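Local coordinates for MutT/nudix family protein (Shewanella oneidensis, PDB 3GZ5) that probably regulates transcription of NAD metabolism genes in response to ADP-ribose, joining a nudix domain to a winged-helix DNA-binding domain, at residues D204-T209 / Y223-D228; V82-I87 / Y109-S114; R155-A160 / V185-P190. All coordinates share one frame; numbering follows the deposited sequence.

Contact 1. Residues D204-T209 / Y223-D228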
loop_
_atom_site.group_PDB
_atom_site.type_symbol
_atom_site.label_atom_id
_atom_site.label_comp_id
_atom_site.label_asym_id
_atom_site.label_seq_id
_atom_site.Cartn_x
_atom_site.Cartn_y
_atom_site.Cartn_z
ATOM N N ASP B 204 15.467 14.265 12.337
ATOM C CA ASP B 204 15.546 14.160 13.770
ATOM C C ASP B 204 15.046 12.777 14.230
ATOM O O ASP B 204 14.231 12.659 15.162
ATOM C CB ASP B 204 14.694 15.278 14.359
ATOM C CG ASP B 204 14.965 15.495 15.795
ATOM O OD1 ASP B 204 16.161 15.509 16.165
ATOM O OD2 ASP B 204 13.976 15.630 16.547
ATOM N N LEU B 205 15.556 11.747 13.555
ATOM C CA LEU B 205 15.070 10.365 13.667
ATOM C C LEU B 205 16.078 9.410 14.264
ATOM O O LEU B 205 15.739 8.264 14.605
ATOM C CB LEU B 205 14.674 9.834 12.285
ATOM C CG LEU B 205 13.386 10.402 11.699
ATOM C CD1 LEU B 205 13.278 10.003 10.227
ATOM C CD2 LEU B 205 12.173 9.911 12.508
ATOM N N LEU B 206 17.326 9.852 14.342
ATOM C CA LEU B 206 18.377 9.015 14.873
ATOM C C LEU B 206 18.743 9.498 16.274
ATOM O O LEU B 206 18.734 10.714 16.549
ATOM C CB LEU B 206 19.604 9.050 13.960
ATOM C CG LEU B 206 19.468 8.485 12.543
ATOM C CD1 LEU B 206 20.828 8.532 11.829
ATOM C CD2 LEU B 206 18.971 7.055 12.629
ATOM N N ILE B 207 19.042 8.552 17.158
ATOM C CA ILE B 207 19.592 8.887 18.462
ATOM C C ILE B 207 21.081 8.694 18.335
ATOM O O ILE B 207 21.527 7.607 17.988
ATOM C CB ILE B 207 19.026 7.984 19.604
ATOM C CG1 ILE B 207 17.545 8.314 19.855
ATOM C CG2 ILE B 207 19.860 8.150 20.896
ATOM C CD1 ILE B 207 16.659 7.115 20.148
ATOM N N ASP B 208 21.843 9.761 18.581
ATOM C CA ASP B 208 23.298 9.665 18.703
ATOM C C ASP B 208 23.576 9.003 20.037
ATOM O O ASP B 208 23.133 9.488 21.074
ATOM C CB ASP B 208 23.940 11.066 18.654
ATOM C CG ASP B 208 25.447 11.035 18.448
ATOM O OD1 ASP B 208 26.117 9.983 18.641
ATOM O OD2 ASP B 208 25.971 12.108 18.077
ATOM N N THR B 209 24.286 7.888 19.994
ATOM C CA THR B 209 24.646 7.147 21.179
ATOM C C THR B 209 25.767 7.873 21.955
ATOM O O THR B 209 25.910 7.704 23.174
ATOM C CB THR B 209 25.043 5.685 20.816
ATOM O OG1 THR B 209 23.886 4.972 20.309
ATOM C CG2 THR B 209 25.523 4.957 22.021
ATOM N N TYR B 223 24.565 5.370 15.922
ATOM C CA TYR B 223 23.206 5.852 16.059
ATOM C C TYR B 223 22.226 4.698 16.198
ATOM O O TYR B 223 22.478 3.605 15.691
ATOM C CB TYR B 223 22.803 6.682 14.847
ATOM C CG TYR B 223 23.612 7.945 14.611
ATOM C CD1 TYR B 223 23.243 9.170 15.206
ATOM C CD2 TYR B 223 24.733 7.928 13.770
ATOM C CE1 TYR B 223 23.973 10.339 14.967
ATOM C CE2 TYR B 223 25.470 9.083 13.534
ATOM C CZ TYR B 223 25.084 10.285 14.115
ATOM O OH TYR B 223 25.838 11.423 13.863
ATOM N N CYS B 224 21.116 4.950 16.890
ATOM C CA CYS B 224 19.976 4.023 16.891
ATOM C C CYS B 224 18.837 4.728 16.210
ATOM O O CYS B 224 18.773 5.970 16.229
ATOM C CB CYS B 224 19.529 3.696 18.324
ATOM S SG CYS B 224 20.753 2.841 19.278
ATOM N N LEU B 225 17.917 3.939 15.663
ATOM C CA LEU B 225 16.653 4.473 15.174
ATOM C C LEU B 225 15.685 4.757 16.317
ATOM O O LEU B 225 15.481 3.913 17.197
ATOM C CB LEU B 225 15.991 3.508 14.172
ATOM C CG LEU B 225 16.625 3.382 12.783
ATOM C CD1 LEU B 225 15.866 2.416 11.872
ATOM C CD2 LEU B 225 16.723 4.752 12.135
ATOM N N LYS B 226 15.105 5.954 16.299
ATOM C CA LYS B 226 13.898 6.226 17.054
ATOM C C LYS B 226 12.785 5.330 16.510
ATOM O O LYS B 226 12.700 5.120 15.298
ATOM C CB LYS B 226 13.488 7.693 16.922
ATOM C CG LYS B 226 14.318 8.620 17.764
ATOM C CD LYS B 226 13.841 10.034 17.665
ATOM C CE LYS B 226 14.967 10.964 18.059
ATOM N NZ LYS B 226 14.587 12.399 17.943
ATOM N N PRO B 227 11.970 4.751 17.407
ATOM C CA PRO B 227 10.729 4.058 17.005
ATOM C C PRO B 227 9.995 4.762 15.841
ATOM O O PRO B 227 9.658 4.101 14.846
ATOM C CB PRO B 227 9.878 4.117 18.269
ATOM C CG PRO B 227 10.929 4.037 19.409
ATOM C CD PRO B 227 12.212 4.676 18.869
ATOM N N ASP B 228 9.783 6.082 15.959
ATOM C CA ASP B 228 8.994 6.838 14.965
ATOM C C ASP B 228 9.598 6.915 13.546
ATOM O O ASP B 228 8.972 7.476 12.643
ATOM C CB ASP B 228 8.561 8.225 15.500
ATOM C CG ASP B 228 9.657 9.308 15.376
ATOM O OD1 ASP B 228 9.303 10.515 15.399
ATOM O OD2 ASP B 228 10.870 8.977 15.289
HETATM O O HOH W 1 17.332 13.019 17.071
#

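Contact 2. Residues V82-I87 / Y109-S114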
loop_
_atom_site.group_PDB
_atom_site.type_symbol
_atom_site.label_atom_id
_atom_site.label_comp_id
_atom_site.label_asym_id
_atom_site.label_seq_id
_atom_site.Cartn_x
_atom_site.Cartn_y
_atom_site.Cartn_z
ATOM N N VAL B 82 12.776 -14.587 15.987
ATOM C CA VAL B 82 12.754 -13.154 16.312
ATOM C C VAL B 82 11.562 -12.506 15.630
ATOM O O VAL B 82 11.265 -12.810 14.468
ATOM C CB VAL B 82 13.984 -12.371 15.717
ATOM C CG1 VAL B 82 14.229 -11.053 16.482
ATOM C CG2 VAL B 82 15.238 -13.188 15.681
ATOM N N VAL B 83 10.916 -11.578 16.330
ATOM C CA VAL B 83 9.978 -10.681 15.705
ATOM C C VAL B 83 10.799 -9.537 15.040
ATOM O O VAL B 83 11.570 -8.858 15.709
ATOM C CB VAL B 83 8.948 -10.154 16.748
ATOM C CG1 VAL B 83 7.982 -9.148 16.113
ATOM C CG2 VAL B 83 8.179 -11.344 17.392
ATOM N N PRO B 84 10.657 -9.338 13.721
ATOM C CA PRO B 84 11.445 -8.266 13.055
ATOM C C PRO B 84 11.039 -6.880 13.562
ATOM O O PRO B 84 9.882 -6.699 13.933
ATOM C CB PRO B 84 11.077 -8.394 11.575
ATOM C CG PRO B 84 10.315 -9.667 11.445
ATOM C CD PRO B 84 9.747 -10.023 12.793
ATOM N N PRO B 85 11.981 -5.910 13.606
ATOM C CA PRO B 85 11.570 -4.596 14.112
ATOM C C PRO B 85 10.723 -3.789 13.120
ATOM O O PRO B 85 10.078 -2.827 13.523
ATOM C CB PRO B 85 12.907 -3.894 14.400
ATOM C CG PRO B 85 13.874 -4.497 13.409
ATOM C CD PRO B 85 13.416 -5.946 13.251
ATOM N N TYR B 86 10.700 -4.175 11.850
ATOM C CA TYR B 86 9.908 -3.423 10.869
ATOM C C TYR B 86 9.116 -4.365 9.964
ATOM O O TYR B 86 9.652 -5.314 9.411
ATOM C CB TYR B 86 10.768 -2.463 10.009
ATOM C CG TYR B 86 9.936 -1.706 8.980
ATOM C CD1 TYR B 86 9.681 -2.255 7.723
ATOM C CD2 TYR B 86 9.369 -0.464 9.280
ATOM C CE1 TYR B 86 8.893 -1.584 6.766
ATOM C CE2 TYR B 86 8.572 0.221 8.335
ATOM C CZ TYR B 86 8.343 -0.352 7.088
ATOM O OH TYR B 86 7.545 0.284 6.152
ATOM N N ILE B 87 7.840 -4.062 9.814
ATOM C CA ILE B 87 6.938 -4.852 8.978
ATOM C C ILE B 87 5.814 -3.978 8.458
ATOM O O ILE B 87 5.283 -3.149 9.183
ATOM C CB ILE B 87 6.418 -6.146 9.728
ATOM C CG1 ILE B 87 5.743 -7.096 8.744
ATOM C CG2 ILE B 87 5.475 -5.787 10.911
ATOM C CD1 ILE B 87 5.932 -8.544 9.097
ATOM N N TYR B 109 3.477 -9.126 2.876
ATOM C CA TYR B 109 4.123 -8.134 3.724
ATOM C C TYR B 109 5.577 -7.962 3.293
ATOM O O TYR B 109 6.163 -8.903 2.711
ATOM C CB TYR B 109 4.110 -8.594 5.192
ATOM C CG TYR B 109 2.746 -8.468 5.847
ATOM C CD1 TYR B 109 2.463 -7.398 6.694
ATOM C CD2 TYR B 109 1.742 -9.384 5.588
ATOM C CE1 TYR B 109 1.211 -7.250 7.283
ATOM C CE2 TYR B 109 0.467 -9.242 6.161
ATOM C CZ TYR B 109 0.220 -8.181 7.009
ATOM O OH TYR B 109 -1.024 -8.026 7.578
ATOM N N THR B 110 6.123 -6.760 3.548
ATOM C CA THR B 110 7.567 -6.523 3.538
ATOM C C THR B 110 8.063 -6.409 4.963
ATOM O O THR B 110 7.412 -5.790 5.810
ATOM C CB THR B 110 7.997 -5.206 2.817
ATOM O OG1 THR B 110 7.438 -5.167 1.511
ATOM C CG2 THR B 110 9.542 -5.176 2.657
ATOM N N ALA B 111 9.218 -7.001 5.229
ATOM C CA ALA B 111 9.839 -6.823 6.511
ATOM C C ALA B 111 11.339 -6.542 6.412
ATOM O O ALA B 111 11.988 -6.859 5.401
ATOM C CB ALA B 111 9.542 -8.052 7.447
ATOM N N LEU B 112 11.876 -5.967 7.484
ATOM C CA LEU B 112 13.298 -5.683 7.612
ATOM C C LEU B 112 13.804 -6.064 8.994
ATOM O O LEU B 112 13.154 -5.801 10.012
ATOM C CB LEU B 112 13.590 -4.193 7.336
ATOM C CG LEU B 112 13.389 -3.574 5.938
ATOM C CD1 LEU B 112 13.769 -2.078 5.913
ATOM C CD2 LEU B 112 14.245 -4.310 4.916
ATOM N N MET B 113 14.964 -6.701 9.031
ATOM C CA MET B 113 15.636 -6.972 10.296
ATOM C C MET B 113 17.137 -7.014 10.084
ATOM O O MET B 113 17.597 -7.086 8.953
ATOM C CB MET B 113 15.163 -8.286 10.910
ATOM C CG MET B 113 15.620 -9.591 10.221
ATOM S SD MET B 113 15.175 -10.985 11.313
ATOM C CE MET B 113 15.384 -12.331 10.221
ATOM N N SER B 114 17.905 -6.991 11.167
ATOM C CA SER B 114 19.347 -7.149 11.017
ATOM C C SER B 114 19.724 -8.623 10.869
ATOM O O SER B 114 19.120 -9.518 11.471
ATOM C CB SER B 114 20.105 -6.521 12.180
ATOM O OG SER B 114 20.272 -7.477 13.206
#

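Contact 3. Residues R155-A160 / V185-P190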
loop_
_atom_site.group_PDB
_atom_site.type_symbol
_atom_site.label_atom_id
_atom_site.label_comp_id
_atom_site.label_asym_id
_atom_site.label_seq_id
_atom_site.Cartn_x
_atom_site.Cartn_y
_atom_site.Cartn_z
ATOM N N ARG B 155 9.235 -1.367 -3.736
ATOM C CA ARG B 155 8.768 -0.500 -2.654
ATOM C C ARG B 155 9.902 -0.067 -1.731
ATOM O O ARG B 155 9.914 1.044 -1.284
ATOM C CB ARG B 155 7.584 -1.058 -1.848
ATOM C CG ARG B 155 6.889 0.148 -1.105
ATOM C CD ARG B 155 5.685 -0.192 -0.342
ATOM N NE ARG B 155 5.997 -1.198 0.672
ATOM C CZ ARG B 155 5.087 -1.738 1.481
ATOM N NH1 ARG B 155 5.456 -2.673 2.354
ATOM N NH2 ARG B 155 3.812 -1.341 1.399
ATOM N N LEU B 156 10.862 -0.946 -1.487
ATOM C CA LEU B 156 12.070 -0.589 -0.741
ATOM C C LEU B 156 12.853 0.576 -1.359
ATOM O O LEU B 156 13.357 1.451 -0.646
ATOM C CB LEU B 156 12.998 -1.788 -0.622
ATOM C CG LEU B 156 12.729 -2.811 0.457
ATOM C CD1 LEU B 156 14.100 -3.303 0.885
ATOM C CD2 LEU B 156 11.999 -2.206 1.612
ATOM N N THR B 157 12.940 0.573 -2.681
ATOM C CA THR B 157 13.485 1.699 -3.432
ATOM C C THR B 157 12.786 3.024 -3.109
ATOM O O THR B 157 13.470 4.005 -2.843
ATOM C CB THR B 157 13.517 1.380 -4.943
ATOM O OG1 THR B 157 14.321 0.205 -5.119
ATOM C CG2 THR B 157 14.120 2.517 -5.723
ATOM N N GLN B 158 11.445 3.041 -3.089
ATOM C CA GLN B 158 10.696 4.229 -2.661
ATOM C C GLN B 158 10.926 4.572 -1.189
ATOM O O GLN B 158 10.986 5.748 -0.826
ATOM C CB GLN B 158 9.184 4.119 -2.938
ATOM C CG GLN B 158 8.797 3.884 -4.392
ATOM C CD GLN B 158 9.298 4.968 -5.354
ATOM O OE1 GLN B 158 10.228 4.735 -6.151
ATOM N NE2 GLN B 158 8.680 6.157 -5.287
ATOM N N LYS B 159 11.042 3.564 -0.331
ATOM C CA LYS B 159 11.391 3.830 1.061
ATOM C C LYS B 159 12.753 4.534 1.184
ATOM O O LYS B 159 12.908 5.407 2.028
ATOM C CB LYS B 159 11.396 2.542 1.899
ATOM C CG LYS B 159 10.061 1.856 2.016
ATOM C CD LYS B 159 9.065 2.656 2.796
ATOM C CE LYS B 159 7.766 1.911 2.760
ATOM N NZ LYS B 159 6.778 2.481 3.714
ATOM N N ALA B 160 13.733 4.136 0.368
ATOM C CA ALA B 160 15.069 4.775 0.350
ATOM C C ALA B 160 14.988 6.246 -0.075
ATOM O O ALA B 160 15.826 7.048 0.299
ATOM C CB ALA B 160 16.033 4.014 -0.545
ATOM N N VAL B 185 22.604 1.151 -2.110
ATOM C CA VAL B 185 22.331 -0.181 -2.666
ATOM C C VAL B 185 20.901 -0.266 -3.222
ATOM O O VAL B 185 20.677 -0.865 -4.279
ATOM C CB VAL B 185 22.569 -1.309 -1.628
ATOM C CG1 VAL B 185 22.193 -2.693 -2.192
ATOM C CG2 VAL B 185 24.017 -1.310 -1.176
ATOM N N LEU B 186 19.947 0.338 -2.508
ATOM C CA LEU B 186 18.526 0.254 -2.873
ATOM C C LEU B 186 18.196 1.109 -4.083
ATOM O O LEU B 186 17.352 0.745 -4.888
ATOM C CB LEU B 186 17.620 0.640 -1.698
ATOM C CG LEU B 186 17.559 -0.417 -0.599
ATOM C CD1 LEU B 186 16.872 0.127 0.667
ATOM C CD2 LEU B 186 16.853 -1.663 -1.124
ATOM N N LEU B 187 18.858 2.256 -4.187
ATOM C CA LEU B 187 18.633 3.157 -5.308
ATOM C C LEU B 187 19.515 2.771 -6.497
ATOM O O LEU B 187 19.311 3.258 -7.613
ATOM C CB LEU B 187 18.829 4.625 -4.898
ATOM C CG LEU B 187 17.919 5.151 -3.778
ATOM C CD1 LEU B 187 18.198 6.631 -3.487
ATOM C CD2 LEU B 187 16.466 4.957 -4.116
ATOM N N GLY B 188 20.471 1.882 -6.242
ATOM C CA GLY B 188 21.430 1.406 -7.245
ATOM C C GLY B 188 22.388 2.487 -7.719
ATOM O O GLY B 188 23.047 2.338 -8.757
ATOM N N LYS B 189 22.497 3.549 -6.923
ATOM C CA LYS B 189 23.066 4.811 -7.360
ATOM C C LYS B 189 23.810 5.448 -6.191
ATOM O O LYS B 189 23.224 5.617 -5.123
ATOM C CB LYS B 189 21.918 5.732 -7.783
ATOM C CG LYS B 189 22.308 6.934 -8.610
ATOM C CD LYS B 189 21.230 8.024 -8.566
ATOM C CE LYS B 189 19.850 7.485 -8.920
ATOM N NZ LYS B 189 18.843 8.575 -9.132
ATOM N N PRO B 190 25.103 5.783 -6.372
ATOM C CA PRO B 190 25.795 6.563 -5.342
ATOM C C PRO B 190 24.971 7.787 -4.991
ATOM O O PRO B 190 24.356 8.379 -5.871
ATOM C CB PRO B 190 27.101 6.981 -6.029
ATOM C CG PRO B 190 27.364 5.893 -7.011
ATOM C CD PRO B 190 26.000 5.427 -7.491
#

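Contact 1. Residues D204-T209 / Y223-D228
Tyr223 and Leu206 meet at about a right angle, the leucine methyl CD1 lying over one face of the phenol ring, 4.0 Å from CG. Asp208, the antiparallel partner of Tyr223, approaches the same ring obliquely, its CB 3.8 Å from CE1; its OD1 turns to the backbone N of Gly210. Leu206 sends CD2 against CD2 of Leu225, a tight pair at 3.3 Å, and Leu176 and Leu179 of helix 176-187 cover this side of the hairpin. On the other face of the sheet, Ile207 crosses the aliphatic part of Lys226, CD1 resting 3.7 Å from CG. The strands themselves are tied by paired backbone bonds, Ile207 N to Cys224 O and Cys224 N to Ile207 O. The chain of Lys226, extended beyond CG, reaches back to the helix exit at Asp204. Lys226 NZ donates to Asp204 O at 2.8 Å from above the carbonyl plane, while its salt bridge to Asp204 OD2 is long, 3.6 Å. A water accepts from NZ and donates to Asp204 OD1 and Leu206 O. One ammonium group therefore ties a helix end to the wing hairpin of the winged-helix domain, its charge probably offset by the carboxylate.

Contact 2. Residues V82-I87 / Y109-S114
The ring of Tyr86 has the backbone N of Leu112 at its edge, near its plane, and meets the ring of Phe168 with the two planes about 20° apart. The hydroxyl of Tyr86 makes weak hydrogen bonds with Glu88 and Lys159. A second ring, that of Tyr109, receives Ile87 obliquely: with CG1 of Ile87 anti to its backbone N (chi1 -167°), that carbon stands 3.9 Å from CD1 of Tyr109.

Ile87 is set opposite Ala111 in a non-hydrogen-bonded pair, and its CD1 lies 4.0 Å from the alanine CB; Val72 of helix 68-80 packs on Ile87 as well. Tyr86 and Leu112 form the adjoining hydrogen-bonded pair, in which Leu112 N donates to Tyr86 O at 3.0 Å, tilted 32° from the carbonyl plane. The return bond, Tyr86 N to Leu112 O, is weak at 3.5 Å. That carbonyl is also approached by the ring of Pro85, whose CD lies 3.3 Å from Leu112 O. Pro85 crosses Met113 at about a right angle, CD to CB 3.7 Å, and CB of Pro84 touches the same methionine carbon at 4.1 Å. The prolines thus extend the packing beyond the Tyr86-Leu112 pair.

Helix 68-80 lies against the side bearing Ile87 and Ala111, whereas Phe168 and Val165 cover Tyr86 and Leu112. Strand 104-112 also pairs in parallel with strand 22-33, so this antiparallel hairpin belongs to the central mixed sheet of the nudix fold, layered between helices.

Contact 3. Residues R155-A160 / V185-P190
Leu186 overlaps Leu156 obliquely, its CD2 methyl lying 3.8 Å from CD1 and 3.9 Å from CB of that residue, while its own CB rests 3.9 Å from CB of Ala160. Ala160 offers only its CB to the contact, and this also receives CD2 of Leu187, at 3.7 Å. Leu187 has CG anti to its carbonyl carbon (chi1 -60°), which sets that CG 3.9 Å from CB of Ala160. CD2 of Leu187 lies against Thr157 as well, 3.7 Å from CG2 of Thr157. One methyl is thereby seated between threonine and alanine, about one helical turn apart on helix 145-162.

The polar element is Thr157 OG1, which lies 3.1 Å from Leu186 O and also has Arg153 O as a partner in the preceding turn. Arg153 NH1 donates to the same Leu186 carbonyl. A valine at Thr157 takes away the hydroxyl and would probably leave Leu186 O and Arg153 O without that partner, weakening the polar link between the helices.

Just past Leu187, Gly188 takes up positive phi and ends the helix in a Schellman motif. Helix 145-162 is joined to the C-terminal end of helix 176-187, with Phe30 of strand 22-33 beside Leu156, and Leu37 of strand 36-43 together with the loop residue Pro166 beside Leu186.

Overall arrangement
The three contacts illustrate how chemistry follows position in a two-domain regulator. Contact 1 is a surface hairpin of the winged-helix domain, where backbone bonds are supplemented by an ammonium, a carboxylate and a water. Contact 2, also between hairpin strands, is buried in the nudix sheet and relies on apolar groups around fewer interstrand bonds. Contact 3 is buried too, but packs helix on helix through methyl groups with one polar link. Contacts 2 and 3 touch: Leu156 meets Thr110 and Leu112, so helix 145-162 lies against the sheet. Contact 1 touches neither, its nearest atoms about 7 Å from contact 2 and about 9 Å from contact 3, yet helix 176-187 serves both contacts 1 and 3.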